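Local coordinates for putative fimbriae assembly chaperone (Salmonella typhimurium, PDB 2CO7), which probably escorts fimbrial subunits through the periplasm as a PapD-like chaperone, holding them folded until they are assembled into the fibre, at residues F12-A18 with L32-Q38; Q45-A51 with L92-K98; I97-E103 with N119-A124. All blocks are in the same frame, centred on the assembly; numbering follows the deposited sequence. Where two conformers were deposited one is given.

From the N terminus, strand 10-16 leads off, and interaction 1 closes a short loop by bringing 32-38 back against 12-18. That loop is complete before strand 42-50 begins. Interaction 2 then spans a much longer detour, returning 92-98 to 45-51 after strands 59-68 and 73-80. Interaction 3 follows at once: strand 91-100 runs on, and 97-103 pairs with 119-124 beyond a loop that is partly unmodelled, so the two contacts share Ile97 and Lys98. The three closures come in series, none enclosing another. Together they join strands 10-16, 30-35, 42-50, 91-100 and 116-131 of the immunoglobulin-like N-terminal domain, where Ile97 packs on Val14, Leu16 and Val34, and Phe12 on Ala99, Pro101 and Ile122.

Interaction 1: residues F12-A18 with L32-Q38; sequences FSVKLGA and LSVSNPQ
The amide of Gln38 bonds twice to the backbone of Ser13 and lies beside the ring of Phe12. OE1 of Gln38 accepts from Ser13 N at 2.8 Å, while NE2 gives a straighter bond, 156° at the hydrogen, to Ser13 O in both the carbonyl and the amide plane. This two-point grip fixes the amide's rotation. The chain of Gln38 bends at chi2 (74°) to bring it there, and the ring and amide planes are 31° apart, with Phe12 CE1 3.5 Å from Gln38 NE2. Alongside, CG of Pro37 rests 3.7 Å from Ser13 CB. Further on, true antiparallel pairing begins: Lys15 and Ser35 form a hydrogen-bonded pair, and Gly17 N adds a bond to Ser33 O. The extended side chain of Lys15 passes Ser35 CB with its CD, and a water joins Lys15 NZ to Ser35 OG. Facing the interior, Val14 and Val34 cross at a slant, CG2 to CG2 at 3.9 Å. Strand 30-35 continues the sheet into strand 73-80, whereas Phe12, Val14 and Leu16 cross the sandwich to strands 91-100 and 116-131; Phe12 and Ser13 also pair antiparallel with a strand of the neighbouring protein chain.

Interaction 2: residues Q45-A51 with L92-K98; sequences QSSVKAA and LQWVCIK
Trp94 turns the edge of its indole to the end of 45-51, where Ala50 O lies in the ring plane and Ala51 O close to it. One face carries Leu92 CD2, 3.4 Å above the plane and offset toward the rim; CD2 also touches Ala51 CB at 3.9 Å. The NE1 bond to Ala51 O is bent and fairly long (3.2 Å, 140° at the hydrogen): the oxygen is in the plane of the indole, but the nitrogen stands above the carbonyl plane. With CG anti to its own carbonyl carbon (chi1 -67°), the ring hangs beside the turn at Ala51. An aromatic side chain of the neighbouring protein chain meets this ring edge-to-face.

Behind it the strands run antiparallel, with Gln45-Lys98, Ser47-Cys96 and Lys49-Trp94 as hydrogen-bonded pairs. On the face with Trp94, the side chains of Gln45 and Lys98 run next to each other, the Lys98 ammonium being taken up by Asn123 OD1; Ser47 OG sits 3.8 Å from Cys96 CB, and Cys96 forms its disulfide with Cys125 of the next strand. The other face turns to the core. There the Val48 side chain crosses that of Gln93 at a slant, CG1 touching CB at 3.8 Å, while the amide NE2 of Gln93 is held by Leu128 O.

A water bridges Ala51 N and Leu92 O where the N-H of Ala51 does not point at the Leu92 carbonyl. Six backbone hydrogen bonds thus carry the regular pairing, the weaker indole bond and the water link the chains near Ala51, and the core side adds apolar contacts such as Val48 CG2 with Val95 CG2 at 4.2 Å.

Interaction 3: residues I97-E103 with N119-A124; sequences IKAVPPE and NLSINA
Strands 97-100 and 119-124 run antiparallel, their axes 4.7 Å apart at closest and 166° between directions, with Ile97-Ala124 and Ala99-Ile122 as hydrogen-bonded pairs and Lys98-Asn123 the non-hydrogen-bonded pair between them. At that central pair the two side chains run next to each other off the same face. Lys98 starts out extended, then folds back at chi3 (-58°) and chi4 (-71°), so that NZ comes round to Asn123 OD1 at 2.7 Å. The same oxygen rests 3.2 Å from Lys98 CG, tucked into the curl of the chain. On the opposite face, which packs into the core against Phe12, Ala99 CB meets Ile122 CG1 at 4.3 Å. Val100 CG2 touches Ser121 CB at 4.2 Å where regular pairing gives out. Beyond it, Pro101 lies beside the Asn119 side chain.

Along Asn119 to Ala124 the sheet continues into the other protein chain through a parallel ladder, consistent with donor-strand complementation of a fimbrial subunit in this family. Both branches of the Asn123 amide are engaged, OD1 taking the lysine and ND2 bonding to the backbone of that chain, while Ser121 OG bonds to one of its acidic side chains. The ammonium of Lys98 would probably polarise the amide and strengthen its N-H as a donor; the lysine may thus help to set the rotation of the Asn123 amide whose ND2 reaches the other chain.

Interaction 1: residues F12-A18 with L32-Q38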
loop_
_atom_site.group_PDB
_atom_site.type_symbol
_atom_site.label_atom_id
_atom_site.label_comp_id
_atom_site.label_asym_id
_atom_site.label_seq_id
_atom_site.Cartn_x
_atom_site.Cartn_y
_atom_site.Cartn_z
ATOM N N PHE B 12 12.257 7.229 -7.538
ATOM C CA PHE B 12 11.345 6.427 -8.359
ATOM C C PHE B 12 9.914 6.578 -7.924
ATOM O O PHE B 12 9.624 6.596 -6.722
ATOM C CB PHE B 12 11.781 4.953 -8.391
ATOM C CG PHE B 12 11.224 4.192 -9.563
ATOM C CD1 PHE B 12 11.561 4.569 -10.859
ATOM C CD2 PHE B 12 10.374 3.106 -9.367
ATOM C CE1 PHE B 12 11.057 3.890 -11.954
ATOM C CE2 PHE B 12 9.846 2.418 -10.474
ATOM C CZ PHE B 12 10.205 2.827 -11.762
ATOM N N SER B 13 9.011 6.705 -8.913
ATOM C CA SER B 13 7.598 6.925 -8.650
ATOM C C SER B 13 6.734 6.321 -9.779
ATOM O O SER B 13 7.216 6.103 -10.879
ATOM C CB SER B 13 7.290 8.434 -8.542
ATOM O OG SER B 13 5.905 8.615 -8.247
ATOM N N VAL B 14 5.474 6.027 -9.482
ATOM C CA VAL B 14 4.478 5.685 -10.513
ATOM C C VAL B 14 3.214 6.469 -10.169
ATOM O O VAL B 14 2.930 6.687 -8.983
ATOM C CB VAL B 14 4.227 4.138 -10.642
ATOM C CG1 VAL B 14 3.500 3.554 -9.396
ATOM C CG2 VAL B 14 3.444 3.818 -11.896
ATOM N N LYS B 15 2.454 6.919 -11.182
ATOM C CA LYS B 15 1.272 7.731 -10.904
ATOM C C LYS B 15 0.044 6.945 -11.298
ATOM O O LYS B 15 -0.004 6.444 -12.409
ATOM C CB LYS B 15 1.339 9.024 -11.747
ATOM C CG LYS B 15 0.100 9.946 -11.624
ATOM C CD LYS B 15 0.252 11.145 -12.599
ATOM C CE LYS B 15 -0.999 11.981 -12.702
ATOM N NZ LYS B 15 -0.826 13.080 -13.694
ATOM N N LEU B 16 -0.942 6.832 -10.402
ATOM C CA LEU B 16 -2.225 6.237 -10.762
ATOM C C LEU B 16 -3.267 7.337 -10.752
ATOM O O LEU B 16 -3.169 8.302 -9.973
ATOM C CB LEU B 16 -2.617 5.130 -9.757
ATOM C CG LEU B 16 -1.983 3.750 -9.915
ATOM C CD1 LEU B 16 -0.507 3.734 -10.231
ATOM C CD2 LEU B 16 -2.312 2.847 -8.707
ATOM N N GLY B 17 -4.262 7.212 -11.618
ATOM C CA GLY B 17 -5.244 8.271 -11.765
ATOM C C GLY B 17 -6.193 8.489 -10.609
ATOM O O GLY B 17 -6.845 9.529 -10.517
ATOM N N ALA B 18 -6.295 7.501 -9.744
ATOM C CA ALA B 18 -7.204 7.527 -8.608
ATOM C C ALA B 18 -6.599 6.628 -7.510
ATOM O O ALA B 18 -5.690 5.847 -7.801
ATOM C CB ALA B 18 -8.536 6.980 -9.014
ATOM N N LEU B 32 -8.384 2.760 -15.254
ATOM C CA LEU B 32 -7.476 3.380 -14.261
ATOM C C LEU B 32 -6.292 3.924 -15.061
ATOM O O LEU B 32 -5.651 3.176 -15.789
ATOM C CB LEU B 32 -6.999 2.338 -13.248
ATOM C CG LEU B 32 -5.949 2.813 -12.226
ATOM C CD1 LEU B 32 -6.432 3.972 -11.355
ATOM C CD2 LEU B 32 -5.519 1.593 -11.364
ATOM N N SER B 33 -6.041 5.229 -14.986
ATOM C CA SER B 33 -4.905 5.821 -15.700
ATOM C C SER B 33 -3.601 5.485 -14.953
ATOM O O SER B 33 -3.575 5.460 -13.737
ATOM C CB SER B 33 -5.118 7.333 -15.800
ATOM O OG SER B 33 -4.053 7.999 -16.439
ATOM N N VAL B 34 -2.526 5.241 -15.695
ATOM C CA VAL B 34 -1.193 5.038 -15.103
ATOM C C VAL B 34 -0.229 5.898 -15.913
ATOM O O VAL B 34 -0.276 5.882 -17.145
ATOM C CB VAL B 34 -0.735 3.529 -15.199
ATOM C CG1 VAL B 34 -0.727 3.075 -16.632
ATOM C CG2 VAL B 34 0.640 3.296 -14.520
ATOM N N SER B 35 0.611 6.661 -15.213
ATOM C CA SER B 35 1.619 7.494 -15.864
ATOM C C SER B 35 2.998 7.222 -15.310
ATOM O O SER B 35 3.140 6.879 -14.146
ATOM C CB SER B 35 1.274 8.993 -15.732
ATOM O OG SER B 35 -0.082 9.232 -16.134
ATOM N N ASN B 36 4.001 7.390 -16.177
ATOM C CA ASN B 36 5.410 7.253 -15.834
ATOM C C ASN B 36 6.017 8.639 -15.608
ATOM O O ASN B 36 6.307 9.335 -16.569
ATOM C CB ASN B 36 6.114 6.567 -17.027
ATOM C CG ASN B 36 7.604 6.496 -16.877
ATOM O OD1 ASN B 36 8.330 6.268 -17.853
ATOM N ND2 ASN B 36 8.086 6.704 -15.668
ATOM N N PRO B 37 6.253 9.033 -14.351
ATOM C CA PRO B 37 6.889 10.345 -14.071
ATOM C C PRO B 37 8.358 10.475 -14.443
ATOM O O PRO B 37 8.896 11.603 -14.463
ATOM C CB PRO B 37 6.764 10.501 -12.548
ATOM C CG PRO B 37 6.352 9.216 -12.025
ATOM C CD PRO B 37 5.894 8.304 -13.124
ATOM N N GLN B 38 9.006 9.352 -14.728
ATOM C CA GLN B 38 10.433 9.331 -15.029
ATOM C C GLN B 38 10.699 9.765 -16.443
ATOM O O GLN B 38 9.882 9.535 -17.331
ATOM C CB GLN B 38 10.998 7.921 -14.837
ATOM C CG GLN B 38 11.276 7.559 -13.360
ATOM C CD GLN B 38 10.021 7.276 -12.494
ATOM O OE1 GLN B 38 9.957 7.732 -11.362
ATOM N NE2 GLN B 38 9.048 6.524 -13.016
HETATM O O HOH W 1 -0.723 11.735 -16.217
#

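Interaction 2: residues Q45-A51 with L92-K98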
loop_
_atom_site.group_PDB
_atom_site.type_symbol
_atom_site.label_atom_id
_atom_site.label_comp_id
_atom_site.label_asym_id
_atom_site.label_seq_id
_atom_site.Cartn_x
_atom_site.Cartn_y
_atom_site.Cartn_z
ATOM N N GLN B 45 3.619 -3.974 -14.779
ATOM C CA GLN B 45 2.783 -5.146 -14.691
ATOM C C GLN B 45 1.571 -4.779 -13.847
ATOM O O GLN B 45 1.700 -4.176 -12.777
ATOM C CB GLN B 45 3.561 -6.283 -14.049
ATOM C CG GLN B 45 2.757 -7.543 -13.791
ATOM C CD GLN B 45 3.285 -8.288 -12.598
ATOM O OE1 GLN B 45 4.378 -8.858 -12.631
ATOM N NE2 GLN B 45 2.526 -8.263 -11.523
ATOM N N SER B 46 0.388 -5.125 -14.332
ATOM C CA SER B 46 -0.803 -4.931 -13.528
ATOM C C SER B 46 -1.436 -6.269 -13.234
ATOM O O SER B 46 -1.470 -7.189 -14.102
ATOM C CB SER B 46 -1.800 -4.018 -14.222
ATOM O OG SER B 46 -1.164 -2.901 -14.794
ATOM N N SER B 47 -1.905 -6.400 -11.993
ATOM C CA SER B 47 -2.574 -7.605 -11.517
ATOM C C SER B 47 -3.762 -7.230 -10.608
ATOM O O SER B 47 -3.804 -6.133 -10.099
ATOM C CB SER B 47 -1.564 -8.469 -10.728
ATOM O OG SER B 47 -0.996 -7.688 -9.670
ATOM N N VAL B 48 -4.743 -8.119 -10.462
ATOM C CA VAL B 48 -5.820 -7.961 -9.439
ATOM C C VAL B 48 -5.727 -9.103 -8.427
ATOM O O VAL B 48 -5.599 -10.266 -8.818
ATOM C CB VAL B 48 -7.236 -7.918 -10.081
ATOM C CG1 VAL B 48 -8.306 -7.689 -9.020
ATOM C CG2 VAL B 48 -7.318 -6.769 -11.091
ATOM N N LYS B 49 -5.753 -8.784 -7.136
ATOM C CA LYS B 49 -5.729 -9.834 -6.092
ATOM C C LYS B 49 -7.005 -9.705 -5.271
ATOM O O LYS B 49 -7.635 -8.636 -5.243
ATOM C CB LYS B 49 -4.523 -9.677 -5.168
ATOM C CG LYS B 49 -3.161 -9.655 -5.891
ATOM C CD LYS B 49 -3.014 -10.889 -6.707
ATOM C CE LYS B 49 -2.786 -12.105 -5.908
ATOM N NZ LYS B 49 -1.994 -13.114 -6.685
ATOM N N ALA B 50 -7.359 -10.779 -4.578
ATOM C CA ALA B 50 -8.571 -10.765 -3.751
ATOM C C ALA B 50 -8.315 -9.848 -2.539
ATOM O O ALA B 50 -7.175 -9.322 -2.376
ATOM C CB ALA B 50 -8.886 -12.181 -3.294
ATOM N N ALA B 51 -9.344 -9.630 -1.707
ATOM C CA ALA B 51 -9.184 -8.758 -0.507
ATOM C C ALA B 51 -7.989 -9.136 0.382
ATOM O O ALA B 51 -7.364 -8.252 1.006
ATOM C CB ALA B 51 -10.500 -8.723 0.327
ATOM N N LEU B 92 -14.336 -6.651 -2.077
ATOM C CA LEU B 92 -13.145 -5.847 -2.281
ATOM C C LEU B 92 -12.063 -6.684 -2.946
ATOM O O LEU B 92 -11.888 -7.865 -2.610
ATOM C CB LEU B 92 -12.637 -5.313 -0.935
ATOM C CG LEU B 92 -11.471 -4.333 -1.175
ATOM C CD1 LEU B 92 -11.604 -3.033 -0.359
ATOM C CD2 LEU B 92 -10.175 -5.018 -0.912
ATOM N N GLN B 93 -11.366 -6.075 -3.895
ATOM C CA GLN B 93 -10.138 -6.630 -4.483
ATOM C C GLN B 93 -9.064 -5.515 -4.427
ATOM O O GLN B 93 -9.345 -4.364 -4.033
ATOM C CB GLN B 93 -10.393 -6.957 -5.980
ATOM C CG GLN B 93 -11.222 -8.120 -6.332
ATOM C CD GLN B 93 -12.721 -7.950 -6.128
ATOM O OE1 GLN B 93 -13.389 -8.920 -5.967
ATOM N NE2 GLN B 93 -13.239 -6.720 -6.186
ATOM N N TRP B 94 -7.852 -5.839 -4.879
ATOM C CA TRP B 94 -6.799 -4.863 -5.019
ATOM C C TRP B 94 -6.255 -4.919 -6.435
ATOM O O TRP B 94 -5.912 -5.994 -6.921
ATOM C CB TRP B 94 -5.645 -5.197 -4.084
ATOM C CG TRP B 94 -6.003 -5.057 -2.641
ATOM C CD1 TRP B 94 -6.513 -6.045 -1.804
ATOM C CD2 TRP B 94 -5.940 -3.865 -1.868
ATOM N NE1 TRP B 94 -6.749 -5.515 -0.551
ATOM C CE2 TRP B 94 -6.420 -4.185 -0.562
ATOM C CE3 TRP B 94 -5.561 -2.547 -2.153
ATOM C CZ2 TRP B 94 -6.461 -3.241 0.479
ATOM C CZ3 TRP B 94 -5.580 -1.597 -1.089
ATOM C CH2 TRP B 94 -6.068 -1.959 0.191
ATOM N N VAL B 95 -6.159 -3.758 -7.064
ATOM C CA VAL B 95 -5.530 -3.632 -8.383
ATOM C C VAL B 95 -4.151 -3.005 -8.116
ATOM O O VAL B 95 -4.055 -1.914 -7.583
ATOM C CB VAL B 95 -6.442 -2.866 -9.417
ATOM C CG1 VAL B 95 -6.807 -1.416 -8.982
ATOM C CG2 VAL B 95 -5.800 -2.849 -10.795
ATOM N N CYS B 96 -3.108 -3.738 -8.512
ATOM C CA CYS B 96 -1.730 -3.394 -8.199
ATOM C C CYS B 96 -0.953 -3.155 -9.485
ATOM O O CYS B 96 -1.136 -3.856 -10.479
ATOM C CB CYS B 96 -1.086 -4.540 -7.459
ATOM S SG CYS B 96 -1.732 -4.815 -5.793
ATOM N N ILE B 97 -0.096 -2.155 -9.430
ATOM C CA ILE B 97 0.710 -1.723 -10.560
ATOM C C ILE B 97 2.138 -1.845 -10.088
ATOM O O ILE B 97 2.512 -1.142 -9.141
ATOM C CB ILE B 97 0.429 -0.210 -10.865
ATOM C CG1 ILE B 97 -1.032 0.044 -11.251
ATOM C CG2 ILE B 97 1.414 0.367 -11.906
ATOM C CD1 ILE B 97 -1.583 -0.890 -12.243
ATOM N N LYS B 98 2.894 -2.758 -10.702
ATOM C CA LYS B 98 4.326 -2.927 -10.417
ATOM C C LYS B 98 5.122 -2.189 -11.481
ATOM O O LYS B 98 4.930 -2.432 -12.689
ATOM C CB LYS B 98 4.740 -4.402 -10.464
ATOM C CG LYS B 98 6.236 -4.621 -10.119
ATOM C CD LYS B 98 6.697 -6.076 -10.302
ATOM C CE LYS B 98 5.869 -7.038 -9.447
ATOM N NZ LYS B 98 6.207 -6.852 -7.996
HETATM O O HOH W 2 -12.073 -10.523 -2.434
#

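Interaction 3: residues I97-E103 with N119-A124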
loop_
_atom_site.group_PDB
_atom_site.type_symbol
_atom_site.label_atom_id
_atom_site.label_comp_id
_atom_site.label_asym_id
_atom_site.label_seq_id
_atom_site.Cartn_x
_atom_site.Cartn_y
_atom_site.Cartn_z
ATOM N N ILE B 97 -0.096 -2.155 -9.430
ATOM C CA ILE B 97 0.710 -1.723 -10.560
ATOM C C ILE B 97 2.138 -1.845 -10.088
ATOM O O ILE B 97 2.512 -1.142 -9.141
ATOM C CB ILE B 97 0.429 -0.210 -10.865
ATOM C CG1 ILE B 97 -1.032 0.044 -11.251
ATOM C CG2 ILE B 97 1.414 0.367 -11.906
ATOM C CD1 ILE B 97 -1.583 -0.890 -12.243
ATOM N N LYS B 98 2.894 -2.758 -10.702
ATOM C CA LYS B 98 4.326 -2.927 -10.417
ATOM C C LYS B 98 5.122 -2.189 -11.481
ATOM O O LYS B 98 4.930 -2.432 -12.689
ATOM C CB LYS B 98 4.740 -4.402 -10.464
ATOM C CG LYS B 98 6.236 -4.621 -10.119
ATOM C CD LYS B 98 6.697 -6.076 -10.302
ATOM C CE LYS B 98 5.869 -7.038 -9.447
ATOM N NZ LYS B 98 6.207 -6.852 -7.996
ATOM N N ALA B 99 6.029 -1.325 -11.027
ATOM C CA ALA B 99 6.824 -0.497 -11.950
ATOM C C ALA B 99 8.290 -0.799 -11.691
ATOM O O ALA B 99 8.747 -0.833 -10.546
ATOM C CB ALA B 99 6.517 0.988 -11.770
ATOM N N VAL B 100 9.011 -1.010 -12.782
ATOM C CA VAL B 100 10.385 -1.492 -12.749
ATOM C C VAL B 100 11.244 -0.630 -13.696
ATOM O O VAL B 100 10.982 -0.589 -14.900
ATOM C CB VAL B 100 10.425 -2.997 -13.143
ATOM C CG1 VAL B 100 11.819 -3.488 -13.255
ATOM C CG2 VAL B 100 9.619 -3.836 -12.113
ATOM N N PRO B 101 12.285 0.034 -13.145
ATOM C CA PRO B 101 13.168 0.874 -13.938
ATOM C C PRO B 101 14.256 0.055 -14.626
ATOM O O PRO B 101 14.503 -1.072 -14.216
ATOM C CB PRO B 101 13.806 1.806 -12.905
ATOM C CG PRO B 101 13.784 1.039 -11.602
ATOM C CD PRO B 101 12.650 0.011 -11.705
ATOM N N PRO B 102 14.923 0.626 -15.633
ATOM C CA PRO B 102 16.037 -0.095 -16.255
ATOM C C PRO B 102 17.195 -0.241 -15.270
ATOM O O PRO B 102 17.281 0.547 -14.337
ATOM C CB PRO B 102 16.451 0.800 -17.431
ATOM C CG PRO B 102 15.627 2.001 -17.396
ATOM C CD PRO B 102 14.692 1.958 -16.231
ATOM N N GLU B 103 18.065 -1.244 -15.467
ATOM C CA GLU B 103 19.307 -1.376 -14.659
ATOM C C GLU B 103 20.144 -0.094 -14.707
ATOM O O GLU B 103 20.174 0.596 -15.719
ATOM C CB GLU B 103 20.194 -2.517 -15.161
ATOM C CG GLU B 103 19.865 -3.915 -14.621
ATOM C CD GLU B 103 20.898 -4.948 -15.079
ATOM O OE1 GLU B 103 22.055 -4.928 -14.567
ATOM O OE2 GLU B 103 20.568 -5.768 -15.972
ATOM N N ASN B 119 19.051 0.906 -6.866
ATOM C CA ASN B 119 17.848 0.892 -7.718
ATOM C C ASN B 119 16.616 0.487 -6.936
ATOM O O ASN B 119 16.707 -0.008 -5.807
ATOM C CB ASN B 119 18.036 0.023 -8.979
ATOM C CG ASN B 119 17.372 0.639 -10.255
ATOM O OD1 ASN B 119 17.639 0.201 -11.399
ATOM N ND2 ASN B 119 16.550 1.666 -10.067
ATOM N N LEU B 120 15.455 0.704 -7.550
ATOM C CA LEU B 120 14.206 0.501 -6.855
ATOM C C LEU B 120 13.200 -0.163 -7.770
ATOM O O LEU B 120 13.281 -0.031 -8.981
ATOM C CB LEU B 120 13.672 1.856 -6.410
ATOM C CG LEU B 120 14.394 2.630 -5.293
ATOM C CD1 LEU B 120 13.857 4.060 -5.224
ATOM C CD2 LEU B 120 14.252 1.946 -3.919
ATOM N N SER B 121 12.247 -0.873 -7.193
ATOM C CA SER B 121 11.039 -1.183 -7.922
ATOM C C SER B 121 9.882 -0.912 -6.968
ATOM O O SER B 121 10.043 -0.997 -5.756
ATOM C CB SER B 121 11.037 -2.628 -8.402
ATOM O OG SER B 121 10.885 -3.507 -7.319
ATOM N N ILE B 122 8.728 -0.552 -7.506
ATOM C CA ILE B 122 7.624 -0.164 -6.629
ATOM C C ILE B 122 6.314 -0.805 -7.051
ATOM O O ILE B 122 6.147 -1.175 -8.214
ATOM C CB ILE B 122 7.527 1.393 -6.418
ATOM C CG1 ILE B 122 7.230 2.115 -7.720
ATOM C CG2 ILE B 122 8.888 1.986 -5.881
ATOM C CD1 ILE B 122 7.117 3.704 -7.554
ATOM N N ASN B 123 5.416 -0.960 -6.081
ATOM C CA ASN B 123 4.124 -1.606 -6.307
ATOM C C ASN B 123 3.081 -0.751 -5.652
ATOM O O ASN B 123 3.116 -0.556 -4.427
ATOM C CB ASN B 123 4.094 -3.006 -5.687
ATOM C CG ASN B 123 5.207 -3.867 -6.154
ATOM O OD1 ASN B 123 5.065 -4.553 -7.166
ATOM N ND2 ASN B 123 6.351 -3.829 -5.451
ATOM N N ALA B 124 2.206 -0.153 -6.463
ATOM C CA ALA B 124 1.162 0.700 -5.944
ATOM C C ALA B 124 -0.152 -0.028 -6.119
ATOM O O ALA B 124 -0.525 -0.336 -7.247
ATOM C CB ALA B 124 1.135 2.069 -6.723
#